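Local coordinates for protein heavy metal cation tricomponent efflux pump ZneA(CzcA-like) (Cupriavidus metallidurans, PDB 4K0J) that acts as the inner-membrane RND-family component of a three-part heavy-metal efflux pump, a Zn(II)/proton antiporter, at residues A38-A43 with P383-S388; I42-S47 with Q454-K459; P77-M82 with I93-K98; S132-I137 with D654-K659. All blocks are in the same frame, centred on the assembly; numbering follows the deposited sequence.

Contact 1. Residues A38-A43 with P383-S388; sequences AYPDIA and PANLLS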
# COMPACT_ATOMS: atom_id res chain seq x y z
N ALA C 38 -17.95 19.27 9.99
CA ALA C 38 -19.07 20.18 9.80
C ALA C 38 -19.50 20.22 8.34
O ALA C 38 -20.66 20.45 8.03
CB ALA C 38 -18.72 21.57 10.29
N TYR C 39 -18.54 20.00 7.45
CA TYR C 39 -18.81 19.92 6.03
C TYR C 39 -18.03 18.74 5.51
O TYR C 39 -16.85 18.86 5.20
CB TYR C 39 -18.36 21.20 5.32
CG TYR C 39 -18.99 21.42 3.96
CD1 TYR C 39 -19.93 22.42 3.77
CD2 TYR C 39 -18.63 20.63 2.87
CE1 TYR C 39 -20.50 22.62 2.54
CE2 TYR C 39 -19.21 20.83 1.63
CZ TYR C 39 -20.14 21.83 1.47
OH TYR C 39 -20.73 22.04 0.24
N PRO C 40 -18.69 17.57 5.43
CA PRO C 40 -18.07 16.30 5.06
C PRO C 40 -17.32 16.40 3.74
O PRO C 40 -17.76 17.15 2.87
CB PRO C 40 -19.27 15.36 4.90
CG PRO C 40 -20.34 15.97 5.73
CD PRO C 40 -20.14 17.44 5.63
N ASP C 41 -16.22 15.67 3.60
CA ASP C 41 -15.46 15.68 2.36
C ASP C 41 -16.32 15.14 1.22
O ASP C 41 -16.29 13.95 0.89
CB ASP C 41 -14.17 14.87 2.49
CG ASP C 41 -13.13 15.25 1.46
OD1 ASP C 41 -11.98 15.54 1.87
OD2 ASP C 41 -13.45 15.26 0.26
N ILE C 42 -17.10 16.05 0.63
CA ILE C 42 -18.04 15.75 -0.44
C ILE C 42 -17.31 15.24 -1.67
O ILE C 42 -17.83 14.40 -2.40
CB ILE C 42 -18.85 17.01 -0.80
CG1 ILE C 42 -19.69 17.46 0.39
CG2 ILE C 42 -19.74 16.76 -1.99
CD1 ILE C 42 -20.47 16.34 1.04
N ALA C 43 -16.10 15.75 -1.87
CA ALA C 43 -15.29 15.45 -3.05
C ALA C 43 -15.13 13.97 -3.36
O ALA C 43 -15.27 13.12 -2.48
CB ALA C 43 -13.92 16.08 -2.89
N PRO C 383 -17.14 9.10 11.76
CA PRO C 383 -17.02 10.50 12.19
C PRO C 383 -18.30 11.01 12.84
O PRO C 383 -19.30 10.30 12.89
CB PRO C 383 -16.76 11.24 10.88
CG PRO C 383 -17.42 10.40 9.85
CD PRO C 383 -17.18 8.98 10.29
N ALA C 384 -18.25 12.24 13.33
CA ALA C 384 -19.42 12.89 13.89
C ALA C 384 -19.88 14.03 12.99
O ALA C 384 -19.68 15.21 13.31
CB ALA C 384 -19.12 13.39 15.29
N ASN C 385 -20.48 13.68 11.86
CA ASN C 385 -21.10 14.66 10.98
C ASN C 385 -22.15 15.49 11.71
O ASN C 385 -23.20 14.99 12.11
CB ASN C 385 -21.76 13.96 9.79
CG ASN C 385 -20.88 13.94 8.57
OD1 ASN C 385 -19.72 14.32 8.61
ND2 ASN C 385 -21.45 13.47 7.45
N LEU C 386 -21.86 16.77 11.89
CA LEU C 386 -22.79 17.67 12.54
C LEU C 386 -24.00 17.92 11.66
O LEU C 386 -25.11 18.11 12.16
CB LEU C 386 -22.09 18.98 12.88
CG LEU C 386 -20.80 18.81 13.68
CD1 LEU C 386 -19.89 20.01 13.52
CD2 LEU C 386 -21.11 18.56 15.15
N LEU C 387 -23.80 17.92 10.34
CA LEU C 387 -24.89 18.15 9.39
C LEU C 387 -25.95 17.06 9.47
O LEU C 387 -27.13 17.32 9.23
CB LEU C 387 -24.36 18.22 7.96
CG LEU C 387 -23.62 19.49 7.54
CD1 LEU C 387 -23.39 19.50 6.03
CD2 LEU C 387 -24.37 20.73 7.99
N SER C 388 -25.53 15.84 9.81
CA SER C 388 -26.46 14.72 9.86
C SER C 388 -26.88 14.36 11.29
O SER C 388 -27.95 13.79 11.50
CB SER C 388 -25.87 13.50 9.14
OG SER C 388 -24.80 12.93 9.88

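Contact 2. Residues I42-S47 with Q454-K459; sequences IADTTS and QRIEYK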
# COMPACT_ATOMS: atom_id res chain seq x y z
N ILE C 42 -17.10 16.05 0.63
CA ILE C 42 -18.04 15.75 -0.44
C ILE C 42 -17.31 15.24 -1.67
O ILE C 42 -17.83 14.40 -2.40
CB ILE C 42 -18.85 17.01 -0.80
CG1 ILE C 42 -19.69 17.46 0.39
CG2 ILE C 42 -19.74 16.76 -1.99
CD1 ILE C 42 -20.47 16.34 1.04
N ALA C 43 -16.10 15.75 -1.87
CA ALA C 43 -15.29 15.45 -3.05
C ALA C 43 -15.13 13.97 -3.36
O ALA C 43 -15.27 13.12 -2.48
CB ALA C 43 -13.92 16.08 -2.89
N ASP C 44 -14.84 13.69 -4.62
CA ASP C 44 -14.49 12.35 -5.06
C ASP C 44 -12.97 12.25 -5.16
O ASP C 44 -12.28 13.27 -5.14
CB ASP C 44 -15.14 12.05 -6.41
CG ASP C 44 -16.65 12.23 -6.38
OD1 ASP C 44 -17.20 12.75 -7.38
OD2 ASP C 44 -17.27 11.86 -5.36
N THR C 45 -12.45 11.03 -5.27
CA THR C 45 -11.02 10.82 -5.34
C THR C 45 -10.44 11.30 -6.67
O THR C 45 -10.60 10.65 -7.70
CB THR C 45 -10.67 9.35 -5.17
OG1 THR C 45 -11.54 8.78 -4.18
CG2 THR C 45 -9.23 9.19 -4.72
N THR C 46 -9.77 12.45 -6.63
CA THR C 46 -9.21 13.06 -7.84
C THR C 46 -7.75 13.48 -7.68
O THR C 46 -7.27 13.69 -6.57
CB THR C 46 -10.03 14.28 -8.28
OG1 THR C 46 -9.33 14.96 -9.34
CG2 THR C 46 -10.23 15.25 -7.12
N SER C 47 -7.06 13.60 -8.81
CA SER C 47 -5.69 14.08 -8.82
C SER C 47 -5.35 14.61 -10.20
O SER C 47 -5.78 14.06 -11.21
CB SER C 47 -4.72 12.97 -8.43
OG SER C 47 -3.41 13.47 -8.28
N GLN C 454 -23.84 5.82 -3.24
CA GLN C 454 -22.43 6.11 -3.00
C GLN C 454 -22.13 7.58 -3.25
O GLN C 454 -23.04 8.41 -3.25
CB GLN C 454 -21.56 5.22 -3.90
CG GLN C 454 -21.79 3.73 -3.70
CD GLN C 454 -21.08 2.87 -4.74
OE1 GLN C 454 -20.67 3.37 -5.79
NE2 GLN C 454 -20.95 1.58 -4.45
N ARG C 455 -20.85 7.89 -3.45
CA ARG C 455 -20.41 9.26 -3.72
C ARG C 455 -20.86 10.28 -2.67
O ARG C 455 -20.84 10.02 -1.47
CB ARG C 455 -20.87 9.73 -5.10
CG ARG C 455 -20.56 8.78 -6.25
CD ARG C 455 -21.13 9.33 -7.55
NE ARG C 455 -22.41 10.00 -7.33
CZ ARG C 455 -23.07 10.69 -8.25
NH1 ARG C 455 -22.58 10.81 -9.48
NH2 ARG C 455 -24.23 11.25 -7.94
N ILE C 456 -21.28 11.44 -3.17
CA ILE C 456 -21.59 12.58 -2.32
C ILE C 456 -22.86 12.39 -1.49
O ILE C 456 -22.90 12.77 -0.32
CB ILE C 456 -21.65 13.89 -3.16
CG1 ILE C 456 -22.91 13.94 -4.03
CG2 ILE C 456 -20.43 13.99 -4.07
CD1 ILE C 456 -22.79 14.91 -5.18
N GLU C 457 -23.89 11.78 -2.08
CA GLU C 457 -25.15 11.57 -1.39
C GLU C 457 -24.99 10.53 -0.29
O GLU C 457 -25.83 10.41 0.61
CB GLU C 457 -26.26 11.16 -2.37
CG GLU C 457 -26.01 9.85 -3.11
CD GLU C 457 -25.25 10.05 -4.41
OE1 GLU C 457 -24.77 11.17 -4.66
OE2 GLU C 457 -25.14 9.07 -5.17
N TYR C 458 -23.89 9.79 -0.35
CA TYR C 458 -23.54 8.88 0.73
C TYR C 458 -22.70 9.59 1.78
O TYR C 458 -23.01 9.53 2.97
CB TYR C 458 -22.79 7.66 0.19
CG TYR C 458 -22.16 6.80 1.26
CD1 TYR C 458 -22.89 5.81 1.90
CD2 TYR C 458 -20.83 6.97 1.62
CE1 TYR C 458 -22.31 5.02 2.87
CE2 TYR C 458 -20.25 6.19 2.59
CZ TYR C 458 -20.99 5.22 3.22
OH TYR C 458 -20.39 4.44 4.19
N LYS C 459 -21.63 10.27 1.35
CA LYS C 459 -20.75 10.99 2.28
C LYS C 459 -21.54 11.97 3.15
O LYS C 459 -21.24 12.15 4.33
CB LYS C 459 -19.66 11.75 1.52
CG LYS C 459 -18.72 10.86 0.72
CD LYS C 459 -18.12 11.62 -0.45
CE LYS C 459 -17.54 10.67 -1.48
NZ LYS C 459 -17.26 11.33 -2.78

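Contact 3. Residues P77-M82 with I93-K98; sequences PGMHVM and ITVVFK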
# COMPACT_ATOMS: atom_id res chain seq x y z
N PRO C 77 -5.59 2.39 -13.72
CA PRO C 77 -6.65 1.62 -13.07
C PRO C 77 -7.52 2.51 -12.19
O PRO C 77 -7.04 3.49 -11.62
CB PRO C 77 -5.87 0.63 -12.21
CG PRO C 77 -4.55 1.27 -12.00
CD PRO C 77 -4.26 1.96 -13.28
N GLY C 78 -8.80 2.17 -12.09
CA GLY C 78 -9.72 2.89 -11.23
C GLY C 78 -10.12 4.25 -11.76
O GLY C 78 -10.76 5.02 -11.05
N MET C 79 -9.76 4.54 -13.00
CA MET C 79 -10.11 5.81 -13.60
C MET C 79 -11.62 5.89 -13.86
O MET C 79 -12.24 4.90 -14.23
CB MET C 79 -9.35 6.01 -14.91
CG MET C 79 -9.47 7.41 -15.48
SD MET C 79 -9.92 7.43 -17.22
CE MET C 79 -11.62 6.88 -17.14
N HIS C 80 -12.20 7.07 -13.66
CA HIS C 80 -13.62 7.27 -13.90
C HIS C 80 -13.87 8.34 -14.95
O HIS C 80 -14.46 8.07 -15.99
CB HIS C 80 -14.34 7.65 -12.61
CG HIS C 80 -15.81 7.89 -12.79
ND1 HIS C 80 -16.43 9.05 -12.38
CD2 HIS C 80 -16.78 7.11 -13.33
CE1 HIS C 80 -17.72 8.98 -12.66
NE2 HIS C 80 -17.96 7.81 -13.23
N VAL C 81 -13.42 9.56 -14.67
CA VAL C 81 -13.54 10.66 -15.62
C VAL C 81 -12.17 11.27 -15.89
O VAL C 81 -11.41 11.53 -14.95
CB VAL C 81 -14.47 11.76 -15.10
CG1 VAL C 81 -14.60 12.88 -16.12
CG2 VAL C 81 -15.84 11.19 -14.79
N MET C 82 -11.85 11.49 -17.16
CA MET C 82 -10.56 12.09 -17.50
C MET C 82 -10.69 13.36 -18.32
O MET C 82 -11.10 13.32 -19.47
CB MET C 82 -9.67 11.08 -18.22
CG MET C 82 -8.22 11.47 -18.18
SD MET C 82 -7.27 10.80 -19.55
CE MET C 82 -5.68 11.52 -19.21
N ILE C 93 -3.74 18.11 -16.53
CA ILE C 93 -4.66 17.01 -16.78
C ILE C 93 -5.33 16.56 -15.50
O ILE C 93 -4.66 16.15 -14.56
CB ILE C 93 -3.94 15.82 -17.42
CG1 ILE C 93 -3.49 16.16 -18.84
CG2 ILE C 93 -4.82 14.59 -17.39
CD1 ILE C 93 -2.69 15.07 -19.52
N THR C 94 -6.66 16.63 -15.46
CA THR C 94 -7.41 16.22 -14.28
C THR C 94 -7.91 14.79 -14.44
O THR C 94 -8.48 14.44 -15.47
CB THR C 94 -8.60 17.16 -14.01
OG1 THR C 94 -8.11 18.46 -13.65
CG2 THR C 94 -9.45 16.63 -12.87
N VAL C 95 -7.67 13.96 -13.42
CA VAL C 95 -8.23 12.61 -13.41
C VAL C 95 -9.03 12.36 -12.15
O VAL C 95 -8.51 12.50 -11.05
CB VAL C 95 -7.14 11.52 -13.50
CG1 VAL C 95 -7.75 10.15 -13.22
CG2 VAL C 95 -6.49 11.54 -14.87
N VAL C 96 -10.31 12.01 -12.31
CA VAL C 96 -11.13 11.59 -11.18
C VAL C 96 -11.37 10.09 -11.29
O VAL C 96 -11.58 9.56 -12.38
CB VAL C 96 -12.44 12.40 -11.08
CG1 VAL C 96 -12.60 13.32 -12.28
CG2 VAL C 96 -13.65 11.49 -10.93
N PHE C 97 -11.31 9.41 -10.14
CA PHE C 97 -11.34 7.95 -10.07
C PHE C 97 -12.70 7.40 -9.67
O PHE C 97 -13.62 8.15 -9.36
CB PHE C 97 -10.28 7.45 -9.09
CG PHE C 97 -8.87 7.73 -9.51
CD1 PHE C 97 -8.32 8.99 -9.36
CD2 PHE C 97 -8.08 6.73 -10.05
CE1 PHE C 97 -7.02 9.25 -9.74
CE2 PHE C 97 -6.78 6.98 -10.44
CZ PHE C 97 -6.24 8.24 -10.28
N LYS C 98 -12.82 6.08 -9.69
CA LYS C 98 -14.04 5.42 -9.23
C LYS C 98 -14.04 5.44 -7.71
O LYS C 98 -13.03 5.76 -7.10
CB LYS C 98 -14.10 3.97 -9.74
CG LYS C 98 -14.93 3.78 -11.00
CD LYS C 98 -16.40 4.07 -10.77
CE LYS C 98 -17.23 3.89 -12.04
NZ LYS C 98 -18.65 4.29 -11.85

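Contact 4. Residues S132-I137 with D654-K659; sequences SPIGEI and DGVLDK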
# COMPACT_ATOMS: atom_id res chain seq x y z
N SER C 132 -8.34 17.97 -1.07
CA SER C 132 -9.70 18.01 -1.59
C SER C 132 -10.00 19.42 -2.06
O SER C 132 -9.41 20.38 -1.56
CB SER C 132 -10.68 17.59 -0.50
OG SER C 132 -12.02 17.89 -0.86
N PRO C 133 -10.93 19.56 -3.02
CA PRO C 133 -11.42 20.88 -3.45
C PRO C 133 -12.03 21.69 -2.31
O PRO C 133 -12.31 22.87 -2.49
CB PRO C 133 -12.50 20.52 -4.48
CG PRO C 133 -12.82 19.09 -4.23
CD PRO C 133 -11.53 18.48 -3.82
N ILE C 134 -12.24 21.06 -1.16
CA ILE C 134 -12.66 21.76 0.04
C ILE C 134 -11.55 21.77 1.09
O ILE C 134 -11.82 21.88 2.29
CB ILE C 134 -13.91 21.12 0.67
CG1 ILE C 134 -13.60 19.71 1.17
CG2 ILE C 134 -15.05 21.09 -0.33
CD1 ILE C 134 -14.60 19.20 2.17
N GLY C 135 -10.31 21.66 0.64
CA GLY C 135 -9.18 21.64 1.55
C GLY C 135 -8.64 23.02 1.87
O GLY C 135 -7.80 23.17 2.75
N GLU C 136 -9.15 24.03 1.18
CA GLU C 136 -8.65 25.40 1.32
C GLU C 136 -9.23 26.07 2.57
O GLU C 136 -10.16 26.87 2.48
CB GLU C 136 -8.98 26.19 0.06
CG GLU C 136 -8.45 25.55 -1.21
CD GLU C 136 -9.21 25.97 -2.45
OE1 GLU C 136 -10.44 26.17 -2.36
OE2 GLU C 136 -8.58 26.09 -3.52
N ILE C 137 -8.65 25.76 3.73
CA ILE C 137 -9.34 26.01 4.99
C ILE C 137 -9.02 27.33 5.67
O ILE C 137 -9.72 27.73 6.61
CB ILE C 137 -9.09 24.86 5.99
CG1 ILE C 137 -7.59 24.64 6.18
CG2 ILE C 137 -9.75 23.58 5.51
CD1 ILE C 137 -7.27 23.54 7.17
N ASP C 654 -17.84 25.10 -5.09
CA ASP C 654 -17.36 25.43 -6.43
C ASP C 654 -16.29 24.45 -6.89
O ASP C 654 -16.26 24.01 -8.05
CB ASP C 654 -16.81 26.86 -6.46
CG ASP C 654 -16.49 27.33 -7.85
OD1 ASP C 654 -17.39 27.87 -8.52
OD2 ASP C 654 -15.32 27.19 -8.27
N GLY C 655 -15.40 24.10 -5.96
CA GLY C 655 -14.34 23.15 -6.24
C GLY C 655 -14.85 21.79 -6.67
O GLY C 655 -14.45 21.27 -7.70
N VAL C 656 -15.75 21.22 -5.87
CA VAL C 656 -16.28 19.89 -6.16
C VAL C 656 -17.17 19.93 -7.40
O VAL C 656 -17.20 18.97 -8.17
CB VAL C 656 -17.00 19.25 -4.92
CG1 VAL C 656 -16.99 20.20 -3.73
CG2 VAL C 656 -18.41 18.81 -5.26
N LEU C 657 -17.86 21.04 -7.61
CA LEU C 657 -18.63 21.24 -8.84
C LEU C 657 -17.71 21.13 -10.04
O LEU C 657 -18.04 20.50 -11.04
CB LEU C 657 -19.28 22.62 -8.86
CG LEU C 657 -20.56 22.79 -8.05
CD1 LEU C 657 -21.23 24.10 -8.43
CD2 LEU C 657 -21.49 21.61 -8.26
N ASP C 658 -16.54 21.77 -9.93
CA ASP C 658 -15.57 21.78 -11.02
C ASP C 658 -14.95 20.41 -11.25
O ASP C 658 -14.88 19.94 -12.38
CB ASP C 658 -14.48 22.79 -10.73
CG ASP C 658 -13.51 22.93 -11.87
OD1 ASP C 658 -12.54 22.14 -11.93
OD2 ASP C 658 -13.72 23.83 -12.71
N LYS C 659 -14.49 19.77 -10.18
CA LYS C 659 -13.87 18.46 -10.28
C LYS C 659 -14.87 17.43 -10.80
O LYS C 659 -14.49 16.45 -11.43
CB LYS C 659 -13.32 18.02 -8.92
CG LYS C 659 -12.13 18.82 -8.41
CD LYS C 659 -10.84 18.35 -9.04
CE LYS C 659 -9.76 19.40 -8.90
NZ LYS C 659 -8.61 19.13 -9.79

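Contact 1. Residues A38-A43 with P383-S388
The side-chain amide of Asn385, with Pro40 packed against it, uses its nitrogen ND2 as a double donor: it gives weak hydrogen bonds to two backbone carbonyls, Lys459 O and Leu460 O. The contact lies just past a two-stranded parallel sheet, where strands 36-37 and 384-385 pair, and where short helix 386-389, at the start of a predicted membrane span, takes over from the second strand. Asn385 stands at the N-cap position of that short helix, yet its side chain makes no capping bond; its end instead lies beside Pro40 while ND2 serves the carbonyls of helix 455-460. Pro40 CG touches the amide at nearly equal distances from its two ends, 3.2 Å to Asn385 ND2 and 3.4 Å to Asn385 OD1. The compact proline ring suits this place, giving the buried amide an apolar neighbour without competing for its hydrogen bonds. The next two helix residues add aliphatic contacts. Leu387 has CG anti to its own carbonyl carbon (chi1 -75°), and this branch point meets a carbonyl, Leu387 CG 3.2 Å from Ala38 O, with CD1 and CD2 a little farther from the same oxygen; Leu387 CD1 also lies 3.9 Å from Pro40 CD. Ala38 is short enough to fit between helix 323-353, where it meets Thr330, and the side chain of Leu386. That leucine approaches with a single methyl, CD1 resting 3.8 Å from Ala38 CB.

Contact 2. Residues I42-S47 with Q454-K459
The loop leading from the membrane region into strand 46-52 meets the short helix 455-460 at one ammonium group, that of Lys459. Its nitrogen donates to two successive carbonyls, at 3.1 Å from Lys459 NZ to Ile42 O and 2.7 Å from Lys459 NZ to Ala43 O. In both bonds the donor stands above the carbonyl plane, 46° out of it at Ile42 and 52° at Ala43. A third partner brings the counter-charge: Asp44 OD2 forms a salt bridge with Lys459 NZ at 2.6 Å, the two side chains crossing at about a right angle. Lysine suits the position because its chain runs extended beyond CG, carrying the charge from the helix to the loop, and because one ammonium can serve several acceptors.

Helix 455-460 belongs to the periplasmic connection between two predicted transmembrane helices, whereas strand 46-52 opens the porter region of the RND fold, so the lysine joins membrane and periplasmic parts of the pump. Beside this polar grip lies an aliphatic one, in which Ile42 CG2 comes 3.5 Å from Ile456 CG2, the branched side chains filling the space where the backbones run closest. Ile456 also touches Phe546. Farther along, Arg455 meets the loop lightly, through its CB near Asp44 OD2, and Arg455 NH2 makes a weak 3.3 Å bond, part of a salt bridge, to Glu457 OE1.

Contact 3. Residues P77-M82 with I93-K98
Val96 O takes hydrogen bonds from two consecutive nitrogens, at 2.9 Å from His80 N and 2.9 Å from Val81 N, which marks a classic beta bulge in the antiparallel hairpin of strands 79-87 and 90-97. The extra residue shifts the register by one: Met79 pairs with Phe97, but Val81 pairs with Val96. A return bond from Val96 N to Val81 O, also 2.9 Å, completes the latter as a hydrogen-bonded pair.

The tight part of the contact is the face carrying Met82 and Val95. Met82 has CG anti to its backbone N (chi1 -161°), placing that atom 3.7 Å from Val95 CG2, and its extended chain then reaches Ile93, with Met82 CE 3.7 Å from Ile93 CG2. The unbranched, flexible methionine can thus follow the beta-branched residues of the partner strand. Val95 CG1 also lies over one face of the buried Phe97 ring, offset toward its rim.

The end carrying Gly78 and Lys98 is the exposed one, and fewer side chains meet there. His80 and Lys98 cross obliquely, Lys98 CE coming 3.5 Å from His80 CD2. Nearby Gly78, whose positive phi (74°) is easy for glycine, accepts a 2.7 Å bond at Gly78 O from Lys98 N.

Helix 62-73 covers Met82, Ile93 and Val95, helix 103-113 meets Phe97 through Ser106, and Pro77 packs on Tyr104 of a second subunit. Strand 46-52 flanks the hairpin along 90-97, and strand 788-802 lies beyond 79-87.

Contact 4. Residues S132-I137 with D654-K659
Pro133 lays its ring against the backbone of helix 653-660: Pro133 CB is 3.5 Å from Gly655 C and 3.6 Å from Val656 N. Gly655 suits this spot because, having no side chain, it leaves the helix surface flat enough for the proline to approach the main chain. One turn on, Pro133 CG comes 4.2 Å from Lys659 CG, using the aliphatic part of the lysine. A lighter contact joins the branched residues: Ile134 CG2 lies 4.0 Å from Val656 CG1. The chi1 of 65° puts Ile134 CG1 between the backbone N and the carbonyl carbon, leaving CG2 beside the N to meet the valine.

No hydrogen bond crosses between the segments, and the turn around Pro133 helps to set its position. A type I beta turn from Ser132 to Gly135 is closed by a 2.7 Å bond from Gly135 N to Ser132 O, with proline at its second position, where a restricted phi fits well. Inside it sits an ST turn, the nearly straight bond (173°) from Ile134 N to Ser132 OG measuring 3.2 Å. Ser132 OG is further tied to Asp41 OD2. On the helix side, the carboxylate of Asp654 is held by Ser649 and Gln558.

Turn and helix lie in the periplasmic part of the RND fold, next to loop 38-45. Beyond the turn the chain enters strand 135-143, paired with strand 280-287, while helix 653-660 spans the connection between strands 645-649 and 667-672; its Lys659 also packs on Thr46 and Gln48 of strand 46-52.

Overall arrangement
Contacts 1 and 2 share Ile42 and Ala43 and fasten one loop between membrane and porter regions; contact 1 is buried and mainly apolar, whereas contact 2 is partly buried and built on charge. Contact 4 approaches the same loop from another direction: Ala43 packs on Pro133 and Ile42 on Val656. Like contact 1, it has no hydrogen bond across it. Contact 3 differs in being held by backbone bonds within a sheet, with an exposed end at Gly78 and Lys98 and one residue reaching a second subunit. Strand 46-52, begun in contact 2, pairs with strand 90-97 of contact 3, whose Val96 also packs on Lys659 of contact 4. Contacts 1 and 3 do not touch.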